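Local coordinates for SidF, inhibitor of growth family, member 3 (Legionella pneumophila subsp. pneumophila, PDB 4FYE), which acts as a phosphoinositide phosphatase, most likely removing the 3-phosphate of phosphatidylinositol 3,4,5-trisphosphate, at residues I9-S18 against R254-D265; R63-I72 against I120-S131. The protein carries 1 engineered substitution. One frame throughout, in Å; residues are numbered along the deposited sequence.

Contact 1: residues I9-S18 against R254-D265; sequences IETYVTHLLS and RHSDGTVTIHHD
Ile-262 holds CG1 beside its backbone N (chi1 -71°) and then runs straight on, which carries CD1 up to the start of helix 9-16, 4.1 Å from Ile-9 CG2 and the same distance from Glu-10 CA. Leu-17 likewise sets CG next to its own N (chi1 -69°) and crosses Val-260 at about a right angle, with Leu-17 CD1 3.9 Å from Val-260 CG2. Val-13 lies between these two meetings, CG1 toward Val-260 and CG2 toward Ile-262. Thr-14 and Val-260 run past each other in opposite senses, Thr-14 OG1 lying 4.0 Å from Val-260 CB. Thr-14 OG1 donates to Glu-10 O of its own helix at 2.9 Å; Thr-14 N reaches the same oxygen from the opposite face of the carbonyl plane. Thr-14 CG2 rests 3.7 Å from Gly-258 O, in the type I turn leading into the strand. Helix 9-16 thus lies across the edge strand 260-268 of a six-stranded mixed sheet; the axes of 9-16 and 260-265 are 115° apart and 9.2 Å at closest approach. Val-13 and Leu-17 also reach Phe-201 of strand 199-206. At the end of the helix, the guanidinium of Arg-254 has Gly-258 CA over the centre of one face. Arg-254 NH2 comes obliquely to 3.5 Å from Leu-17 O without bonding to it; that oxygen accepts from Arg-188. At the other end Asp-265 approaches Ile-9 while its carboxylate is held by Arg-248, Arg-308 and Arg-312. Cohesion between helix and strand therefore comes from branched aliphatic side chains: the Thr-14 hydroxyl and Asp-265 carboxylate are engaged as described, and Glu-10 OE1 and Val-260 O meet as two acceptors.

Contact 2: residues R63-I72 against I120-S131; sequences RPVTGQPDVI and IPSDKAKADLFS
Gln-68 OE1 takes the backbone N-H of Leu-129 at 2.8 Å, almost straight (173° at the hydrogen) and nearly along the C=O axis of the amide. A bend at chi2 (72°) turns the Gln-68 side chain toward 120-131. Its amide plane stands close to perpendicular to the Phe-130 ring, with Gln-68 NE2 4.0 Å from Phe-130 CE2. Pro-64 meets the same ring atom, crossing the phenyl group at about a right angle with Pro-64 CG 3.6 Å from Phe-130 CE2. Arg-63 NH1 forms a salt bridge to Asp-128 OD2 at 3.0 Å, through a bent bond (130° at the hydrogen). NH1 meets the syn lone pair of OD2, which lies out of the guanidinium plane; the two flat groups are nearly perpendicular. NH1 also gives a weak hydrogen bond to Phe-130 O. The other carboxylate oxygen, Asp-128 OD1, accepts Phe-130 N from above the carboxylate plane, closing an Asx turn, so one side chain both shapes its loop and binds the arginine. In the middle the two backbones pair as a single antiparallel bridge: Asp-70 and Lys-126 form the non-hydrogen-bonded pair, flanked by Ala-127 N to Pro-69 O at 2.9 Å and Val-71 N to Ala-125 O at 3.0 Å. Asp-70 is also the N-cap of helix 71-92, so the bridge joins the lead-in of that helix to the loop between helices 98-119 and 136-163. Next to the bridge, the Pro-69 ring packs on Ala-127 CB and on Leu-129, and Phe-733 of helix 733-741 also touches Pro-69 and Leu-129. Further along, Ile-72 extends CD1 to 4.0 Å from Ala-125 CB, while Val-71 CG2 faces Ile-120 and Ala-125.

The two contacts do not touch: their centres are 31 Å apart and their nearest atoms about 15 Å. Along the chain contact 2 is nested within contact 1, since both 63-72 and 120-131 fall between residues 18 and 254. Contact 1 brings the N-terminal helix 9-16 back onto the edge of the six-stranded sheet; contact 2 lies farther from the centre of the chain, about 27 Å against 20 Å for the contact centres, and joins the lead-in to helix 71-92 with the loop between helices 98-119 and 136-163. Their spans differ too: the segments of contact 1 are 236 residues apart at their closest ends, those of contact 2 only 48.

Contact 1: residues I9-S18 against R254-D265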
loop_
_atom_site.group_PDB
_atom_site.type_symbol
_atom_site.label_atom_id
_atom_site.label_comp_id
_atom_site.label_asym_id
_atom_site.label_seq_id
_atom_site.Cartn_x
_atom_site.Cartn_y
_atom_site.Cartn_z
ATOM N N ILE A 9 0.094 -13.950 11.894
ATOM C CA ILE A 9 0.521 -13.690 10.534
ATOM C C ILE A 9 1.601 -14.703 10.092
ATOM O O ILE A 9 1.486 -15.301 9.013
ATOM C CB ILE A 9 0.983 -12.219 10.394
ATOM C CG1 ILE A 9 0.331 -11.521 9.193
ATOM C CG2 ILE A 9 2.493 -11.991 10.609
ATOM C CD1 ILE A 9 0.289 -12.249 7.889
ATOM N N GLU A 10 2.610 -14.938 10.938
ATOM C CA GLU A 10 3.657 -15.841 10.578
ATOM C C GLU A 10 3.099 -17.229 10.338
ATOM O O GLU A 10 3.506 -17.891 9.354
ATOM C CB GLU A 10 4.785 -15.918 11.621
ATOM C CG GLU A 10 5.961 -16.702 11.059
ATOM C CD GLU A 10 7.115 -17.017 12.036
ATOM O OE1 GLU A 10 7.738 -18.123 11.897
ATOM O OE2 GLU A 10 7.414 -16.164 12.918
ATOM N N THR A 11 2.186 -17.709 11.197
ATOM C CA THR A 11 1.748 -19.087 10.982
ATOM C C THR A 11 0.923 -19.135 9.685
ATOM O O THR A 11 1.130 -19.978 8.820
ATOM C CB THR A 11 1.029 -19.762 12.178
ATOM O OG1 THR A 11 -0.373 -19.613 12.004
ATOM C CG2 THR A 11 1.447 -19.202 13.538
ATOM N N TYR A 12 0.020 -18.196 9.521
ATOM C CA TYR A 12 -0.629 -18.084 8.230
ATOM C C TYR A 12 0.296 -18.041 6.991
ATOM O O TYR A 12 0.083 -18.783 6.025
ATOM C CB TYR A 12 -1.578 -16.925 8.206
ATOM C CG TYR A 12 -2.492 -16.887 7.010
ATOM C CD1 TYR A 12 -3.184 -18.027 6.556
ATOM C CD2 TYR A 12 -2.720 -15.705 6.362
ATOM C CE1 TYR A 12 -4.065 -17.966 5.469
ATOM C CE2 TYR A 12 -3.608 -15.620 5.301
ATOM C CZ TYR A 12 -4.274 -16.741 4.856
ATOM O OH TYR A 12 -5.114 -16.593 3.768
ATOM N N VAL A 13 1.324 -17.216 7.006
ATOM C CA VAL A 13 2.208 -17.094 5.829
ATOM C C VAL A 13 2.894 -18.443 5.552
ATOM O O VAL A 13 3.095 -18.855 4.373
ATOM C CB VAL A 13 3.254 -16.015 6.107
ATOM C CG1 VAL A 13 4.390 -16.099 5.119
ATOM C CG2 VAL A 13 2.589 -14.603 6.201
ATOM N N THR A 14 3.216 -19.152 6.640
ATOM C CA THR A 14 3.838 -20.439 6.551
ATOM C C THR A 14 2.903 -21.447 5.910
ATOM O O THR A 14 3.310 -22.193 5.028
ATOM C CB THR A 14 4.190 -20.955 7.937
ATOM O OG1 THR A 14 5.184 -20.086 8.512
ATOM C CG2 THR A 14 4.716 -22.370 7.833
ATOM N N HIS A 15 1.649 -21.498 6.336
ATOM C CA HIS A 15 0.718 -22.398 5.647
ATOM C C HIS A 15 0.589 -22.073 4.177
ATOM O O HIS A 15 0.498 -22.944 3.359
ATOM C CB HIS A 15 -0.626 -22.389 6.332
ATOM C CG HIS A 15 -0.655 -23.218 7.570
ATOM N ND1 HIS A 15 -1.120 -24.493 7.579
ATOM C CD2 HIS A 15 -0.192 -22.952 8.852
ATOM C CE1 HIS A 15 -0.993 -24.997 8.817
ATOM N NE2 HIS A 15 -0.417 -24.052 9.596
ATOM N N LEU A 16 0.634 -20.784 3.847
ATOM C CA LEU A 16 0.421 -20.313 2.497
ATOM C C LEU A 16 1.500 -20.782 1.562
ATOM O O LEU A 16 1.260 -20.903 0.392
ATOM C CB LEU A 16 0.363 -18.780 2.464
ATOM C CG LEU A 16 -1.006 -18.237 2.822
ATOM C CD1 LEU A 16 -1.035 -16.694 3.068
ATOM C CD2 LEU A 16 -1.966 -18.655 1.732
ATOM N N LEU A 17 2.692 -21.011 2.078
ATOM C CA LEU A 17 3.814 -21.382 1.253
ATOM C C LEU A 17 3.987 -22.882 1.163
ATOM O O LEU A 17 4.941 -23.346 0.591
ATOM C CB LEU A 17 5.091 -20.732 1.793
ATOM C CG LEU A 17 4.978 -19.228 1.555
ATOM C CD1 LEU A 17 6.013 -18.464 2.366
ATOM C CD2 LEU A 17 5.064 -18.937 0.079
ATOM N N SER A 18 3.074 -23.651 1.727
ATOM C CA SER A 18 3.258 -25.107 1.778
ATOM C C SER A 18 2.484 -25.774 0.626
ATOM O O SER A 18 2.126 -25.102 -0.365
ATOM C CB SER A 18 2.804 -25.667 3.143
ATOM O OG SER A 18 1.403 -25.476 3.312
ATOM N N ARG A 254 11.935 -18.146 2.879
ATOM C CA ARG A 254 11.489 -19.471 3.330
ATOM C C ARG A 254 12.667 -20.432 3.544
ATOM O O ARG A 254 13.476 -20.666 2.615
ATOM C CB ARG A 254 10.526 -20.087 2.320
ATOM C CG ARG A 254 9.823 -21.345 2.827
ATOM C CD ARG A 254 9.207 -22.009 1.625
ATOM N NE ARG A 254 8.240 -23.051 1.905
ATOM C CZ ARG A 254 8.509 -24.337 1.772
ATOM N NH1 ARG A 254 9.735 -24.709 1.433
ATOM N NH2 ARG A 254 7.565 -25.243 2.002
ATOM N N HIS A 255 12.766 -21.011 4.736
ATOM C CA HIS A 255 13.965 -21.817 5.061
ATOM C C HIS A 255 13.780 -23.206 4.539
ATOM O O HIS A 255 12.638 -23.582 4.245
ATOM C CB HIS A 255 14.315 -21.728 6.539
ATOM C CG HIS A 255 14.486 -20.315 7.007
ATOM N ND1 HIS A 255 15.524 -19.545 6.608
ATOM C CD2 HIS A 255 13.656 -19.494 7.767
ATOM C CE1 HIS A 255 15.387 -18.296 7.118
ATOM N NE2 HIS A 255 14.261 -18.274 7.848
ATOM N N SER A 256 14.873 -23.964 4.368
ATOM C CA SER A 256 14.765 -25.276 3.712
ATOM C C SER A 256 13.772 -26.193 4.416
ATOM O O SER A 256 13.101 -26.979 3.759
ATOM C CB SER A 256 16.114 -25.966 3.571
ATOM O OG SER A 256 16.834 -25.852 4.768
ATOM N N ASP A 257 13.641 -26.047 5.735
ATOM C CA ASP A 257 12.655 -26.829 6.505
ATOM C C ASP A 257 11.212 -26.281 6.356
ATOM O O ASP A 257 10.267 -26.829 6.929
ATOM C CB ASP A 257 13.080 -26.966 7.995
ATOM C CG ASP A 257 13.084 -25.615 8.741
ATOM O OD1 ASP A 257 12.573 -24.614 8.168
ATOM O OD2 ASP A 257 13.597 -25.525 9.888
ATOM N N GLY A 258 11.035 -25.185 5.614
ATOM C CA GLY A 258 9.683 -24.618 5.436
ATOM C C GLY A 258 9.212 -23.646 6.522
ATOM O O GLY A 258 8.036 -23.270 6.563
ATOM N N THR A 259 10.114 -23.204 7.385
ATOM C CA THR A 259 9.795 -22.054 8.240
ATOM C C THR A 259 10.070 -20.745 7.513
ATOM O O THR A 259 10.623 -20.725 6.415
ATOM C CB THR A 259 10.583 -22.073 9.563
ATOM O OG1 THR A 259 11.980 -22.230 9.276
ATOM C CG2 THR A 259 10.055 -23.209 10.433
ATOM N N VAL A 260 9.738 -19.646 8.159
ATOM C CA VAL A 260 9.760 -18.403 7.485
ATOM C C VAL A 260 10.415 -17.352 8.357
ATOM O O VAL A 260 10.216 -17.358 9.554
ATOM C CB VAL A 260 8.313 -18.046 7.159
ATOM C CG1 VAL A 260 8.049 -16.593 7.339
ATOM C CG2 VAL A 260 7.981 -18.528 5.763
ATOM N N THR A 261 11.224 -16.476 7.759
ATOM C CA THR A 261 11.557 -15.205 8.399
ATOM C C THR A 261 10.936 -14.097 7.521
ATOM O O THR A 261 11.073 -14.108 6.292
ATOM C CB THR A 261 13.089 -15.054 8.481
ATOM O OG1 THR A 261 13.609 -16.158 9.233
ATOM C CG2 THR A 261 13.519 -13.759 9.140
ATOM N N ILE A 262 10.305 -13.128 8.160
ATOM C CA ILE A 262 9.566 -12.098 7.506
ATOM C C ILE A 262 10.449 -10.874 7.496
ATOM O O ILE A 262 10.842 -10.432 8.555
ATOM C CB ILE A 262 8.219 -11.863 8.230
ATOM C CG1 ILE A 262 7.269 -13.061 7.977
ATOM C CG2 ILE A 262 7.532 -10.632 7.670
ATOM C CD1 ILE A 262 5.928 -12.954 8.670
ATOM N N HIS A 263 10.793 -10.338 6.314
ATOM C CA HIS A 263 11.659 -9.143 6.228
ATOM C C HIS A 263 10.874 -7.871 5.995
ATOM O O HIS A 263 11.426 -6.786 6.096
ATOM C CB HIS A 263 12.751 -9.273 5.137
ATOM C CG HIS A 263 13.434 -10.615 5.116
ATOM N ND1 HIS A 263 14.256 -11.049 6.123
ATOM C CD2 HIS A 263 13.382 -11.654 4.181
ATOM C CE1 HIS A 263 14.705 -12.279 5.833
ATOM N NE2 HIS A 263 14.164 -12.659 4.656
ATOM N N HIS A 264 9.595 -7.976 5.676
ATOM C CA HIS A 264 8.766 -6.787 5.482
ATOM C C HIS A 264 7.312 -7.111 5.671
ATOM O O HIS A 264 6.789 -8.146 5.181
ATOM C CB HIS A 264 8.997 -6.185 4.104
ATOM C CG HIS A 264 8.170 -4.951 3.824
ATOM N ND1 HIS A 264 8.463 -3.752 4.352
ATOM C CD2 HIS A 264 7.063 -4.762 3.021
ATOM C CE1 HIS A 264 7.589 -2.837 3.939
ATOM N NE2 HIS A 264 6.724 -3.450 3.114
ATOM N N ASP A 265 6.631 -6.181 6.319
ATOM C CA ASP A 265 5.245 -6.307 6.675
ATOM C C ASP A 265 4.598 -4.879 6.704
ATOM O O ASP A 265 4.864 -4.086 7.623
ATOM C CB ASP A 265 5.169 -6.996 8.034
ATOM C CG ASP A 265 3.711 -7.162 8.520
ATOM O OD1 ASP A 265 2.803 -6.402 8.034
ATOM O OD2 ASP A 265 3.467 -8.078 9.350
#

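Contact 2: residues R63-I72 against I120-S131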
loop_
_atom_site.group_PDB
_atom_site.type_symbol
_atom_site.label_atom_id
_atom_site.label_comp_id
_atom_site.label_asym_id
_atom_site.label_seq_id
_atom_site.Cartn_x
_atom_site.Cartn_y
_atom_site.Cartn_z
ATOM N N ARG A 63 17.627 -14.863 -18.082
ATOM C CA ARG A 63 16.599 -13.810 -18.187
ATOM C C ARG A 63 15.231 -14.495 -17.892
ATOM O O ARG A 63 15.030 -15.671 -18.202
ATOM C CB ARG A 63 16.698 -13.055 -19.555
ATOM C CG ARG A 63 15.499 -12.128 -19.920
ATOM C CD ARG A 63 15.669 -11.369 -21.263
ATOM N NE ARG A 63 17.057 -10.891 -21.360
ATOM C CZ ARG A 63 17.425 -9.633 -21.515
ATOM N NH1 ARG A 63 16.532 -8.654 -21.681
ATOM N NH2 ARG A 63 18.700 -9.353 -21.540
ATOM N N PRO A 64 14.346 -13.810 -17.172
ATOM C CA PRO A 64 13.037 -14.371 -16.778
ATOM C C PRO A 64 12.048 -14.618 -17.913
ATOM O O PRO A 64 11.856 -13.765 -18.755
ATOM C CB PRO A 64 12.386 -13.238 -15.921
ATOM C CG PRO A 64 13.501 -12.338 -15.506
ATOM C CD PRO A 64 14.692 -12.585 -16.424
ATOM N N VAL A 65 11.288 -15.687 -17.808
ATOM C CA VAL A 65 10.331 -16.002 -18.828
ATOM C C VAL A 65 8.951 -15.896 -18.204
ATOM O O VAL A 65 7.932 -15.843 -18.898
ATOM C CB VAL A 65 10.711 -17.406 -19.347
ATOM C CG1 VAL A 65 9.499 -18.303 -19.595
ATOM C CG2 VAL A 65 11.711 -17.271 -20.518
ATOM N N THR A 66 8.909 -15.838 -16.877
ATOM C CA THR A 66 7.672 -15.574 -16.197
ATOM C C THR A 66 7.549 -14.068 -16.016
ATOM O O THR A 66 8.555 -13.301 -16.098
ATOM C CB THR A 66 7.674 -16.248 -14.817
ATOM O OG1 THR A 66 8.881 -15.924 -14.116
ATOM C CG2 THR A 66 7.634 -17.802 -14.948
ATOM N N GLY A 67 6.339 -13.597 -15.745
ATOM C CA GLY A 67 6.175 -12.163 -15.487
ATOM C C GLY A 67 6.359 -11.351 -16.785
ATOM O O GLY A 67 6.706 -10.163 -16.768
ATOM N N GLN A 68 6.085 -11.976 -17.919
ATOM C CA GLN A 68 6.355 -11.359 -19.182
ATOM C C GLN A 68 5.032 -11.096 -19.883
ATOM O O GLN A 68 4.217 -11.984 -19.947
ATOM C CB GLN A 68 7.251 -12.331 -19.935
ATOM C CG GLN A 68 8.287 -11.643 -20.774
ATOM C CD GLN A 68 9.425 -10.989 -19.994
ATOM O OE1 GLN A 68 9.728 -9.859 -20.204
ATOM N NE2 GLN A 68 10.086 -11.727 -19.196
ATOM N N PRO A 69 4.763 -9.868 -20.401
ATOM C CA PRO A 69 3.375 -9.712 -21.006
ATOM C C PRO A 69 3.203 -10.511 -22.239
ATOM O O PRO A 69 4.112 -10.591 -23.081
ATOM C CB PRO A 69 3.303 -8.275 -21.436
ATOM C CG PRO A 69 4.450 -7.618 -20.753
ATOM C CD PRO A 69 5.511 -8.618 -20.450
ATOM N N ASP A 70 2.020 -11.070 -22.383
ATOM C CA ASP A 70 1.696 -11.799 -23.579
ATOM C C ASP A 70 0.316 -11.332 -24.068
ATOM O O ASP A 70 -0.669 -11.546 -23.346
ATOM C CB ASP A 70 1.674 -13.283 -23.223
ATOM C CG ASP A 70 1.292 -14.169 -24.440
ATOM O OD1 ASP A 70 0.490 -13.716 -25.301
ATOM O OD2 ASP A 70 1.776 -15.316 -24.537
ATOM N N VAL A 71 0.203 -10.716 -25.250
ATOM C CA VAL A 71 -1.110 -10.089 -25.595
ATOM C C VAL A 71 -2.270 -11.055 -25.854
ATOM O O VAL A 71 -3.426 -10.781 -25.529
ATOM C CB VAL A 71 -1.074 -9.011 -26.694
ATOM C CG1 VAL A 71 -0.248 -7.838 -26.242
ATOM C CG2 VAL A 71 -0.542 -9.539 -27.989
ATOM N N ILE A 72 -1.960 -12.216 -26.379
ATOM C CA ILE A 72 -2.983 -13.282 -26.379
ATOM C C ILE A 72 -3.605 -13.604 -25.016
ATOM O O ILE A 72 -4.834 -13.615 -24.888
ATOM C CB ILE A 72 -2.482 -14.548 -27.046
ATOM C CG1 ILE A 72 -2.075 -14.166 -28.469
ATOM C CG2 ILE A 72 -3.627 -15.597 -27.116
ATOM C CD1 ILE A 72 -1.411 -15.334 -29.199
ATOM N N ILE A 120 -2.700 -13.227 -34.573
ATOM C CA ILE A 120 -1.535 -12.850 -33.805
ATOM C C ILE A 120 -0.607 -14.062 -33.724
ATOM O O ILE A 120 -0.954 -15.064 -33.067
ATOM C CB ILE A 120 -1.898 -12.349 -32.389
ATOM C CG1 ILE A 120 -3.053 -11.316 -32.421
ATOM C CG2 ILE A 120 -0.679 -11.738 -31.724
ATOM C CD1 ILE A 120 -2.877 -10.183 -33.431
ATOM N N PRO A 121 0.565 -13.986 -34.401
ATOM C CA PRO A 121 1.542 -15.100 -34.234
ATOM C C PRO A 121 2.100 -15.103 -32.842
ATOM O O PRO A 121 2.377 -14.043 -32.301
ATOM C CB PRO A 121 2.634 -14.821 -35.285
ATOM C CG PRO A 121 2.424 -13.373 -35.715
ATOM C CD PRO A 121 0.951 -13.071 -35.506
ATOM N N SER A 122 2.212 -16.299 -32.277
ATOM C CA SER A 122 2.607 -16.553 -30.914
ATOM C C SER A 122 3.884 -15.871 -30.481
ATOM O O SER A 122 3.965 -15.352 -29.373
ATOM C CB SER A 122 2.757 -18.044 -30.730
ATOM O OG SER A 122 1.519 -18.526 -30.269
ATOM N N ASP A 123 4.844 -15.832 -31.380
ATOM C CA ASP A 123 6.151 -15.341 -31.045
ATOM C C ASP A 123 6.273 -13.845 -31.234
ATOM O O ASP A 123 7.230 -13.261 -30.737
ATOM C CB ASP A 123 7.238 -16.095 -31.818
ATOM C CG ASP A 123 7.689 -17.369 -31.079
ATOM O OD1 ASP A 123 7.714 -17.373 -29.813
ATOM O OD2 ASP A 123 8.002 -18.369 -31.758
ATOM N N LYS A 124 5.315 -13.194 -31.891
ATOM C CA LYS A 124 5.344 -11.758 -31.807
ATOM C C LYS A 124 4.435 -11.293 -30.667
ATOM O O LYS A 124 4.356 -10.114 -30.373
ATOM C CB LYS A 124 4.978 -11.085 -33.098
ATOM C CG LYS A 124 5.812 -11.428 -34.337
ATOM C CD LYS A 124 5.172 -10.673 -35.513
ATOM C CE LYS A 124 5.771 -10.983 -36.883
ATOM N NZ LYS A 124 7.227 -10.667 -36.889
ATOM N N ALA A 125 3.759 -12.211 -29.998
ATOM C CA ALA A 125 2.775 -11.822 -28.987
ATOM C C ALA A 125 3.418 -11.458 -27.676
ATOM O O ALA A 125 2.773 -10.919 -26.818
ATOM C CB ALA A 125 1.788 -12.959 -28.764
ATOM N N LYS A 126 4.682 -11.774 -27.487
ATOM C CA LYS A 126 5.258 -11.653 -26.132
ATOM C C LYS A 126 6.177 -10.467 -26.067
ATOM O O LYS A 126 6.891 -10.185 -27.016
ATOM C CB LYS A 126 5.997 -12.930 -25.671
ATOM C CG LYS A 126 5.163 -14.213 -25.754
ATOM C CD LYS A 126 5.881 -15.378 -25.045
ATOM C CE LYS A 126 5.958 -16.602 -25.952
ATOM N NZ LYS A 126 7.023 -17.600 -25.597
ATOM N N ALA A 127 6.162 -9.765 -24.944
ATOM C CA ALA A 127 7.059 -8.637 -24.781
ATOM C C ALA A 127 8.253 -9.125 -24.010
ATOM O O ALA A 127 8.188 -10.162 -23.381
ATOM C CB ALA A 127 6.380 -7.511 -24.023
ATOM N N ASP A 128 9.350 -8.382 -24.080
ATOM C CA ASP A 128 10.446 -8.533 -23.153
ATOM C C ASP A 128 10.591 -7.205 -22.406
ATOM O O ASP A 128 10.889 -6.143 -23.009
ATOM C CB ASP A 128 11.723 -8.891 -23.865
ATOM C CG ASP A 128 12.947 -8.967 -22.882
ATOM O OD1 ASP A 128 12.766 -9.035 -21.618
ATOM O OD2 ASP A 128 14.108 -8.963 -23.382
ATOM N N LEU A 129 10.325 -7.257 -21.115
ATOM C CA LEU A 129 10.334 -6.102 -20.215
ATOM C C LEU A 129 11.745 -5.618 -19.915
ATOM O O LEU A 129 11.899 -4.478 -19.443
ATOM C CB LEU A 129 9.767 -6.467 -18.858
ATOM C CG LEU A 129 8.237 -6.557 -18.684
ATOM C CD1 LEU A 129 7.912 -6.676 -17.215
ATOM C CD2 LEU A 129 7.457 -5.409 -19.285
ATOM N N PHE A 130 12.776 -6.410 -20.228
ATOM C CA PHE A 130 14.075 -6.068 -19.653
ATOM C C PHE A 130 15.018 -5.737 -20.736
ATOM O O PHE A 130 16.177 -5.850 -20.606
ATOM C CB PHE A 130 14.609 -7.211 -18.836
ATOM C CG PHE A 130 13.649 -7.617 -17.776
ATOM C CD1 PHE A 130 13.223 -6.658 -16.803
ATOM C CD2 PHE A 130 13.096 -8.906 -17.761
ATOM C CE1 PHE A 130 12.292 -7.003 -15.843
ATOM C CE2 PHE A 130 12.157 -9.242 -16.794
ATOM C CZ PHE A 130 11.768 -8.282 -15.825
ATOM N N SER A 131 14.447 -5.240 -21.784
ATOM C CA SER A 131 15.115 -4.893 -22.971
ATOM C C SER A 131 14.478 -3.589 -23.439
ATOM O O SER A 131 13.351 -3.211 -23.002
ATOM C CB SER A 131 14.592 -5.952 -23.973
ATOM O OG SER A 131 15.528 -6.008 -24.920
#